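Local coordinates for lipoprotein (Colwellia psychrerythraea, PDB 3O0Y), which is of unknown function but belongs to the DUF885 family of the metallopeptidase-like MA clan and is a putative bacterial lipoprotein, at residues A[275-279]-A[514-520]; A[499-503]-A[528-534]; A[507-511]-A[542-546]. Residue numbers count along the deposited sequence, not the author numbering.

Contact 1: residues A[275-279]-A[514-520]; sequences ESGIW and LHDKRWT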
loop_
_atom_site.group_PDB
_atom_site.type_symbol
_atom_site.label_atom_id
_atom_site.label_comp_id
_atom_site.label_asym_id
_atom_site.label_seq_id
_atom_site.Cartn_x
_atom_site.Cartn_y
_atom_site.Cartn_z
ATOM N N GLU A 275 5.290 -14.348 -21.301
ATOM C CA GLU A 275 4.469 -13.146 -21.351
ATOM C C GLU A 275 4.384 -12.393 -20.000
ATOM O O GLU A 275 4.282 -13.023 -18.941
ATOM C CB GLU A 275 3.066 -13.519 -21.764
ATOM C CG GLU A 275 3.012 -14.029 -23.188
ATOM C CD GLU A 275 3.238 -15.521 -23.323
ATOM O OE1 GLU A 275 3.487 -16.236 -22.330
ATOM O OE2 GLU A 275 3.083 -15.961 -24.475
ATOM N N SER A 276 4.357 -11.083 -20.077
ATOM C CA SER A 276 4.441 -10.219 -18.902
ATOM C C SER A 276 3.130 -9.854 -18.249
ATOM O O SER A 276 3.063 -9.701 -17.011
ATOM C CB SER A 276 5.188 -8.918 -19.211
ATOM O OG SER A 276 6.408 -9.161 -19.863
ATOM N N GLY A 277 2.083 -9.708 -19.040
ATOM C CA GLY A 277 0.841 -9.201 -18.492
ATOM C C GLY A 277 -0.179 -10.282 -18.142
ATOM O O GLY A 277 -0.095 -11.453 -18.569
ATOM N N ILE A 278 -1.160 -9.870 -17.375
ATOM C CA ILE A 278 -2.181 -10.771 -16.837
ATOM C C ILE A 278 -3.143 -11.325 -17.904
ATOM O O ILE A 278 -3.750 -12.374 -17.656
ATOM C CB ILE A 278 -2.965 -10.098 -15.645
ATOM C CG1 ILE A 278 -3.504 -11.162 -14.651
ATOM C CG2 ILE A 278 -4.083 -9.222 -16.160
ATOM C CD1 ILE A 278 -2.422 -11.826 -13.780
ATOM N N TRP A 279 -3.222 -10.670 -19.055
ATOM C CA TRP A 279 -4.027 -11.135 -20.186
ATOM C C TRP A 279 -3.634 -12.585 -20.565
ATOM O O TRP A 279 -4.457 -13.372 -21.154
ATOM C CB TRP A 279 -3.827 -10.235 -21.403
ATOM C CG TRP A 279 -2.417 -10.207 -21.896
ATOM C CD1 TRP A 279 -1.426 -9.318 -21.511
ATOM C CD2 TRP A 279 -1.774 -11.132 -22.816
ATOM N NE1 TRP A 279 -0.242 -9.648 -22.110
ATOM C CE2 TRP A 279 -0.423 -10.735 -22.932
ATOM C CE3 TRP A 279 -2.217 -12.236 -23.543
ATOM C CZ2 TRP A 279 0.506 -11.432 -23.756
ATOM C CZ3 TRP A 279 -1.329 -12.890 -24.403
ATOM C CH2 TRP A 279 0.022 -12.476 -24.505
ATOM N N LEU A 514 0.847 -3.207 -20.296
ATOM C CA LEU A 514 1.203 -4.593 -19.962
ATOM C C LEU A 514 0.006 -5.530 -19.928
ATOM O O LEU A 514 0.070 -6.639 -20.458
ATOM C CB LEU A 514 1.824 -4.611 -18.561
ATOM C CG LEU A 514 3.210 -4.041 -18.439
ATOM C CD1 LEU A 514 3.468 -3.666 -16.937
ATOM C CD2 LEU A 514 4.286 -4.972 -18.943
ATOM N N HIS A 515 -1.067 -5.127 -19.264
ATOM C CA HIS A 515 -2.091 -6.094 -18.872
ATOM C C HIS A 515 -3.221 -6.232 -19.889
ATOM O O HIS A 515 -3.930 -7.237 -19.885
ATOM C CB HIS A 515 -2.647 -5.708 -17.511
ATOM C CG HIS A 515 -1.647 -5.931 -16.403
ATOM N ND1 HIS A 515 -1.041 -7.159 -16.203
ATOM C CD2 HIS A 515 -1.085 -5.083 -15.510
ATOM C CE1 HIS A 515 -0.221 -7.073 -15.173
ATOM N NE2 HIS A 515 -0.236 -5.822 -14.729
ATOM N N ASP A 516 -3.375 -5.239 -20.768
ATOM C CA ASP A 516 -4.384 -5.272 -21.855
ATOM C C ASP A 516 -3.833 -5.135 -23.275
ATOM O O ASP A 516 -4.276 -5.876 -24.188
ATOM C CB ASP A 516 -5.449 -4.201 -21.608
ATOM C CG ASP A 516 -6.546 -4.209 -22.704
ATOM O OD1 ASP A 516 -7.382 -5.094 -22.687
ATOM O OD2 ASP A 516 -6.492 -3.357 -23.592
ATOM N N LYS A 517 -2.895 -4.215 -23.481
ATOM C CA LYS A 517 -2.317 -4.001 -24.808
ATOM C C LYS A 517 -1.173 -4.947 -25.134
ATOM O O LYS A 517 -0.622 -4.874 -26.233
ATOM C CB LYS A 517 -1.886 -2.563 -24.991
ATOM C CG LYS A 517 -2.935 -1.544 -24.738
ATOM C CD LYS A 517 -4.118 -1.645 -25.641
ATOM C CE LYS A 517 -5.049 -0.458 -25.324
ATOM N NZ LYS A 517 -5.321 -0.372 -23.795
ATOM N N ARG A 518 -0.804 -5.796 -24.172
ATOM C CA ARG A 518 0.212 -6.843 -24.321
ATOM C C ARG A 518 1.606 -6.261 -24.572
ATOM O O ARG A 518 2.437 -6.896 -25.163
ATOM C CB ARG A 518 -0.205 -7.807 -25.450
ATOM C CG ARG A 518 -1.601 -8.388 -25.177
ATOM C CD ARG A 518 -1.932 -9.472 -26.220
ATOM N NE ARG A 518 -3.266 -9.995 -25.952
ATOM C CZ ARG A 518 -3.775 -11.075 -26.533
ATOM N NH1 ARG A 518 -3.067 -11.738 -27.450
ATOM N NH2 ARG A 518 -4.992 -11.485 -26.191
ATOM N N TRP A 519 1.881 -5.067 -24.034
ATOM C CA TRP A 519 3.245 -4.593 -23.983
ATOM C C TRP A 519 4.129 -5.590 -23.237
ATOM O O TRP A 519 3.738 -6.161 -22.252
ATOM C CB TRP A 519 3.350 -3.247 -23.246
ATOM C CG TRP A 519 2.752 -2.088 -23.887
ATOM C CD1 TRP A 519 1.741 -2.029 -24.825
ATOM C CD2 TRP A 519 3.084 -0.735 -23.588
ATOM N NE1 TRP A 519 1.436 -0.733 -25.105
ATOM C CE2 TRP A 519 2.237 0.083 -24.333
ATOM C CE3 TRP A 519 4.038 -0.150 -22.771
ATOM C CZ2 TRP A 519 2.346 1.453 -24.306
ATOM C CZ3 TRP A 519 4.116 1.223 -22.717
ATOM C CH2 TRP A 519 3.291 1.997 -23.461
ATOM N N THR A 520 5.372 -5.763 -23.688
ATOM C CA THR A 520 6.332 -6.565 -22.967
ATOM C C THR A 520 6.877 -5.737 -21.784
ATOM O O THR A 520 6.818 -4.503 -21.778
ATOM C CB THR A 520 7.494 -6.956 -23.911
ATOM O OG1 THR A 520 8.190 -5.761 -24.274
ATOM C CG2 THR A 520 6.945 -7.666 -25.162
HETATM O O HOH W 1 2.398 -8.466 -21.735
#
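Residues 514-520 are the end of helix 491-515 and the turn that follows it in a helical hairpin, leading to helix 521-532, and the loop 275-279 packs against this turn. Gly277 sits where backbone meets backbone: its CA lies 3.3 Å from Leu514 O in a CA-H...O contact, and a beta carbon there would clash with that same oxygen. The close approach lets Ile278 N donate to His515 ND1 at 3.0 Å. With ND1 as acceptor, the other ring nitrogen, NE2, is the donor to Tyr546 O, so the imidazole links two backbone groups. Trp279 takes the p rotamer (chi1 61°), which sets its indole beside the turn with Leu514 O and His515 O at its edge and Arg518 over one face. Arg518 has the left-handed backbone conformation (phi 65°) and an extended chain with chi2 and chi3 both t. This carries the guanidinium over the indole, where it lies flat, centres 4.2 Å apart and planes at 9°, while its CG makes a CH-pi contact with the five-membered ring. Small hydroxyl side chains suit the start of the next helix: Thr520, in the p rotamer, is its N-cap and bonds to Gln523 N, and Ser276 OG binds Arg521 N. Trp279 NE1 donates to a water held between the segments at 2.9 Å, and this water in turn donates to Trp519 O at 2.7 Å.

Contact 2: residues A[499-503]-A[528-534]; sequences QAELF and MSEQTGT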
loop_
_atom_site.group_PDB
_atom_site.type_symbol
_atom_site.label_atom_id
_atom_site.label_comp_id
_atom_site.label_asym_id
_atom_site.label_seq_id
_atom_site.Cartn_x
_atom_site.Cartn_y
_atom_site.Cartn_z
ATOM N N GLN A 499 7.124 15.952 -11.696
ATOM C CA GLN A 499 7.703 14.689 -12.088
ATOM C C GLN A 499 7.000 13.506 -11.436
ATOM O O GLN A 499 6.757 12.492 -12.099
ATOM C CB GLN A 499 9.148 14.610 -11.726
ATOM C CG GLN A 499 9.844 13.385 -12.213
ATOM C CD GLN A 499 11.328 13.383 -11.797
ATOM O OE1 GLN A 499 11.668 13.833 -10.676
ATOM N NE2 GLN A 499 12.193 12.819 -12.666
ATOM N N ALA A 500 6.671 13.652 -10.182
ATOM C CA ALA A 500 5.952 12.589 -9.400
ATOM C C ALA A 500 4.517 12.436 -9.973
ATOM O O ALA A 500 4.011 11.341 -10.071
ATOM C CB ALA A 500 5.954 12.932 -7.924
ATOM N N GLU A 501 3.889 13.536 -10.393
ATOM C CA GLU A 501 2.538 13.475 -10.997
ATOM C C GLU A 501 2.584 12.761 -12.354
ATOM O O GLU A 501 1.763 11.875 -12.670
ATOM C CB GLU A 501 1.952 14.855 -11.107
ATOM C CG GLU A 501 0.458 14.781 -11.480
ATOM C CD GLU A 501 -0.154 16.110 -11.846
ATOM O OE1 GLU A 501 0.438 17.186 -11.544
ATOM O OE2 GLU A 501 -1.324 16.079 -12.344
ATOM N N LEU A 502 3.599 13.165 -13.128
ATOM C CA LEU A 502 3.923 12.566 -14.422
ATOM C C LEU A 502 4.145 11.086 -14.256
ATOM O O LEU A 502 3.606 10.297 -15.042
ATOM C CB LEU A 502 5.162 13.236 -15.010
ATOM C CG LEU A 502 5.583 12.624 -16.370
ATOM C CD1 LEU A 502 4.513 12.692 -17.471
ATOM C CD2 LEU A 502 6.867 13.382 -16.820
ATOM N N PHE A 503 4.841 10.682 -13.188
ATOM C CA PHE A 503 5.133 9.269 -12.972
ATOM C C PHE A 503 3.821 8.500 -12.823
ATOM O O PHE A 503 3.686 7.387 -13.333
ATOM C CB PHE A 503 6.032 9.154 -11.729
ATOM C CG PHE A 503 6.668 7.824 -11.577
ATOM C CD1 PHE A 503 7.861 7.572 -12.191
ATOM C CD2 PHE A 503 6.054 6.831 -10.866
ATOM C CE1 PHE A 503 8.499 6.288 -12.078
ATOM C CE2 PHE A 503 6.666 5.550 -10.742
ATOM C CZ PHE A 503 7.888 5.301 -11.338
ATOM N N MET A 528 8.631 4.054 -19.723
ATOM C CA MET A 528 8.623 4.761 -18.449
ATOM C C MET A 528 9.951 5.540 -18.230
ATOM O O MET A 528 9.956 6.687 -17.707
ATOM C CB MET A 528 8.336 3.814 -17.264
ATOM C CG MET A 528 8.438 4.441 -15.881
ATOM S SD MET A 528 7.698 3.307 -14.514
ATOM C CE MET A 528 6.214 3.971 -14.272
ATOM N N SER A 529 11.061 4.912 -18.562
ATOM C CA SER A 529 12.347 5.588 -18.471
ATOM C C SER A 529 12.382 6.877 -19.297
ATOM O O SER A 529 12.697 7.974 -18.743
ATOM C CB SER A 529 13.457 4.669 -19.007
ATOM O OG SER A 529 13.656 3.727 -18.052
ATOM N N GLU A 530 12.012 6.740 -20.561
ATOM C CA GLU A 530 12.045 7.861 -21.516
ATOM C C GLU A 530 11.115 8.996 -21.110
ATOM O O GLU A 530 11.490 10.150 -21.264
ATOM C CB GLU A 530 11.667 7.456 -22.918
ATOM C CG GLU A 530 12.702 6.590 -23.595
ATOM C CD GLU A 530 12.180 5.934 -24.867
ATOM O OE1 GLU A 530 11.127 6.395 -25.382
ATOM O OE2 GLU A 530 12.833 4.968 -25.352
ATOM N N GLN A 531 9.947 8.670 -20.545
ATOM C CA GLN A 531 8.973 9.696 -20.293
ATOM C C GLN A 531 9.308 10.418 -18.979
ATOM O O GLN A 531 9.062 11.632 -18.856
ATOM C CB GLN A 531 7.541 9.094 -20.238
ATOM C CG GLN A 531 6.990 8.662 -21.550
ATOM C CD GLN A 531 6.976 9.721 -22.626
ATOM O OE1 GLN A 531 6.614 10.879 -22.391
ATOM N NE2 GLN A 531 7.420 9.335 -23.815
ATOM N N THR A 532 9.873 9.704 -17.997
ATOM C CA THR A 532 9.994 10.273 -16.657
ATOM C C THR A 532 11.374 10.738 -16.206
ATOM O O THR A 532 11.477 11.516 -15.226
ATOM C CB THR A 532 9.541 9.307 -15.572
ATOM O OG1 THR A 532 10.462 8.223 -15.522
ATOM C CG2 THR A 532 8.141 8.800 -15.834
ATOM N N GLY A 533 12.424 10.344 -16.893
ATOM C CA GLY A 533 13.744 10.689 -16.358
ATOM C C GLY A 533 14.082 9.918 -15.077
ATOM O O GLY A 533 14.969 10.308 -14.281
ATOM N N THR A 534 13.389 8.803 -14.850
ATOM C CA THR A 534 13.720 7.967 -13.700
ATOM C C THR A 534 14.802 6.967 -14.072
ATOM O O THR A 534 14.808 6.434 -15.179
ATOM C CB THR A 534 12.464 7.259 -13.180
ATOM O OG1 THR A 534 11.517 8.271 -12.873
ATOM C CG2 THR A 534 12.752 6.429 -11.896
HETATM O O HOH W 2 15.305 12.704 -12.120
#
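A glutamine side chain from within one helix serves the last turn of another: Gln499 NE2 donates to Thr532 O at 3.0 Å, nearly straight at 169°. Backbone carbonyls at the end of a helix lack the amide partners of the next turn, and a long side chain with chi1 and chi2 both t can reach across to supply one. A water bridges the same NE2 (3.2 Å) to Gly533 O (3.2 Å). Gly533 ends the helix with positive phi (70°), where a beta carbon would collide with the carbonyl oxygen of Thr532. Helices 491-515 and 521-532 form an antiparallel helical hairpin, and these segments run at 149° with axes 10.6 Å apart. Between them, Leu502 CD2 packs 3.5 Å from Gln531 O, and the flat ring of Phe503 fills the gap near Thr532. Met528 CE lies over one face of that ring, 4.0 Å from its centroid, a CH-pi contact within a Met-aromatic pair that suits the flexible thioether. Thr532 OG1 donates to Met528 O at 2.7 Å; it also accepts from Thr534 N at 3.1 Å, which makes an ST turn, and Thr534 OG1 lies 3.7 Å from Phe503 CE1, at the ring edge.

Contact 3: residues A[507-511]-A[542-546]; sequences RLVVD and EIERY. With SO4 (sulfate ion), chain D.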
loop_
_atom_site.group_PDB
_atom_site.type_symbol
_atom_site.label_atom_id
_atom_site.label_comp_id
_atom_site.label_asym_id
_atom_site.label_seq_id
_atom_site.Cartn_x
_atom_site.Cartn_y
_atom_site.Cartn_z
ATOM N N ARG A 507 1.982 5.543 -15.074
ATOM C CA ARG A 507 1.411 4.336 -14.524
ATOM C C ARG A 507 0.124 3.925 -15.213
ATOM O O ARG A 507 -0.066 2.744 -15.486
ATOM C CB ARG A 507 1.187 4.462 -13.021
ATOM C CG ARG A 507 2.420 4.303 -12.231
ATOM C CD ARG A 507 2.162 4.348 -10.720
ATOM N NE ARG A 507 3.326 3.926 -9.958
ATOM C CZ ARG A 507 3.533 4.219 -8.667
ATOM N NH1 ARG A 507 2.615 4.870 -7.954
ATOM N NH2 ARG A 507 4.666 3.826 -8.072
ATOM N N LEU A 508 -0.736 4.862 -15.553
ATOM C CA LEU A 508 -1.987 4.522 -16.298
ATOM C C LEU A 508 -1.655 3.883 -17.652
ATOM O O LEU A 508 -2.282 2.889 -18.128
ATOM C CB LEU A 508 -2.823 5.778 -16.540
ATOM C CG LEU A 508 -3.402 6.460 -15.289
ATOM C CD1 LEU A 508 -4.341 7.547 -15.857
ATOM C CD2 LEU A 508 -4.169 5.459 -14.371
ATOM N N VAL A 509 -0.630 4.438 -18.301
ATOM C CA VAL A 509 -0.244 3.980 -19.616
ATOM C C VAL A 509 0.398 2.580 -19.570
ATOM O O VAL A 509 0.067 1.648 -20.369
ATOM C CB VAL A 509 0.717 4.952 -20.284
ATOM C CG1 VAL A 509 1.102 4.408 -21.666
ATOM C CG2 VAL A 509 0.108 6.347 -20.471
ATOM N N VAL A 510 1.352 2.409 -18.646
ATOM C CA VAL A 510 2.116 1.157 -18.605
ATOM C C VAL A 510 1.320 -0.025 -17.968
ATOM O O VAL A 510 1.529 -1.196 -18.355
ATOM C CB VAL A 510 3.541 1.290 -17.937
ATOM C CG1 VAL A 510 4.458 2.265 -18.780
ATOM C CG2 VAL A 510 3.455 1.693 -16.492
ATOM N N ASP A 511 0.445 0.239 -16.992
ATOM C CA ASP A 511 -0.287 -0.891 -16.380
ATOM C C ASP A 511 -1.301 -1.411 -17.380
ATOM O O ASP A 511 -1.370 -2.620 -17.619
ATOM C CB ASP A 511 -0.952 -0.439 -15.075
ATOM C CG ASP A 511 -1.574 -1.578 -14.300
ATOM O OD1 ASP A 511 -0.834 -2.274 -13.589
ATOM O OD2 ASP A 511 -2.788 -1.797 -14.469
ATOM N N GLU A 542 9.612 -1.030 -10.658
ATOM C CA GLU A 542 8.253 -0.615 -10.840
ATOM C C GLU A 542 7.504 -1.487 -11.834
ATOM O O GLU A 542 6.371 -1.968 -11.575
ATOM C CB GLU A 542 8.199 0.831 -11.298
ATOM C CG GLU A 542 8.715 1.817 -10.307
ATOM C CD GLU A 542 7.794 2.053 -9.168
ATOM O OE1 GLU A 542 6.532 2.072 -9.339
ATOM O OE2 GLU A 542 8.357 2.193 -8.083
ATOM N N ILE A 543 8.081 -1.668 -13.015
ATOM C CA ILE A 543 7.397 -2.482 -14.039
ATOM C C ILE A 543 7.148 -3.921 -13.505
ATOM O O ILE A 543 6.048 -4.456 -13.629
ATOM C CB ILE A 543 8.209 -2.526 -15.387
ATOM C CG1 ILE A 543 8.268 -1.129 -15.997
ATOM C CG2 ILE A 543 7.624 -3.663 -16.362
ATOM C CD1 ILE A 543 6.933 -0.352 -16.089
ATOM N N GLU A 544 8.112 -4.513 -12.794
ATOM C CA GLU A 544 7.883 -5.842 -12.215
ATOM C C GLU A 544 6.820 -5.860 -11.103
ATOM O O GLU A 544 6.074 -6.796 -10.945
ATOM C CB GLU A 544 9.191 -6.503 -11.763
ATOM C CG GLU A 544 10.153 -6.695 -13.021
ATOM C CD GLU A 544 11.477 -7.343 -12.743
ATOM O OE1 GLU A 544 11.686 -7.794 -11.589
ATOM O OE2 GLU A 544 12.273 -7.511 -13.706
ATOM N N ARG A 545 6.740 -4.785 -10.340
ATOM C CA ARG A 545 5.663 -4.584 -9.377
ATOM C C ARG A 545 4.310 -4.601 -10.128
ATOM O O ARG A 545 3.378 -5.278 -9.681
ATOM C CB ARG A 545 5.843 -3.230 -8.649
ATOM C CG ARG A 545 4.604 -2.664 -8.029
ATOM C CD ARG A 545 4.906 -1.298 -7.392
ATOM N NE ARG A 545 3.701 -0.544 -7.169
ATOM C CZ ARG A 545 3.690 0.605 -6.524
ATOM N NH1 ARG A 545 2.567 1.256 -6.390
ATOM N NH2 ARG A 545 4.834 1.095 -6.055
ATOM N N TYR A 546 4.201 -3.855 -11.213
ATOM C CA TYR A 546 2.898 -3.707 -11.928
ATOM C C TYR A 546 2.463 -5.046 -12.460
ATOM O O TYR A 546 1.264 -5.409 -12.484
ATOM C CB TYR A 546 2.941 -2.681 -13.049
ATOM C CG TYR A 546 3.428 -1.312 -12.596
ATOM C CD1 TYR A 546 3.327 -0.882 -11.299
ATOM C CD2 TYR A 546 4.063 -0.500 -13.485
ATOM C CE1 TYR A 546 3.846 0.363 -10.944
ATOM C CE2 TYR A 546 4.578 0.748 -13.118
ATOM C CZ TYR A 546 4.490 1.138 -11.874
ATOM O OH TYR A 546 5.073 2.393 -11.570
HETATM S S SO4 D . 3.897 4.702 -4.379
HETATM O O1 SO4 D . 3.466 5.835 -5.243
HETATM O O2 SO4 D . 4.821 5.202 -3.417
HETATM O O3 SO4 D . 2.778 4.128 -3.592
HETATM O O4 SO4 D . 4.343 3.595 -5.183
#
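Two helices, 491-515 and 536-548, cross here at -60° with local axes 10.9 Å apart, with a salt-bridge network of Arg507, Glu542 and Arg545 beside a sulfate ion. Arginine suits this place because its guanidinium points donors in several directions, and Arg507 uses all three nitrogens. NE donates to Tyr546 OH at 2.8 Å, NH2 to both Glu542 OE1 and sulfate O4, each at 2.9 Å, and NH1 to sulfate O1 at 3.0 Å. The Arg507-Glu542 salt bridge crosses the helices; Arg545 NH2, 3.8 Å from Glu542 OE1, makes a long charge-only contact within 542-546. Tyr546 OH donates weakly to Glu542 OE1 at 2.7 Å. Arg545 sets its guanidinium over one face of that of Arg507, planes steeply inclined, with Arg507 NH2 3.4 Å from Arg545 NH2; sulfate and Glu542 offset the repulsion. Arg545 NH1 bonds Gln552 OE1 and only weakly reaches sulfate O4 (3.2 Å). Arg504 and Tyr556 complete the site of the ion, probably from the crystallisation liquor. Val510 CG2 packs 3.7 Å from Tyr546 CE2 and 4.1 Å from Ile543 CD1, and buried Asp511 bonds Tyr288 OH through OD2. These segments' shortest bond to the ion is Arg545 NH2 to sulfate O4, 2.7 Å.

In the fold
All three contacts use helix 491-515, at successive places along it. Contacts 1 and 2 lie at opposite ends of the hairpin with helix 521-532, their centres about 20 Å apart; both are partly buried and depend on turns, glycines and bound water. Contact 3, nearer the centre of the chain and buried, replaces water with charge pairs and a sulfate, and engages the following helix 536-548 instead. Tyr546 ties the set together: its OH packs against Met528 and Phe503 of contact 2, and its backbone O accepts from His515 of contact 1. The exposed cation in contact 1 rests on an indole, whereas the buried arginine of contact 3 meets a carboxylate.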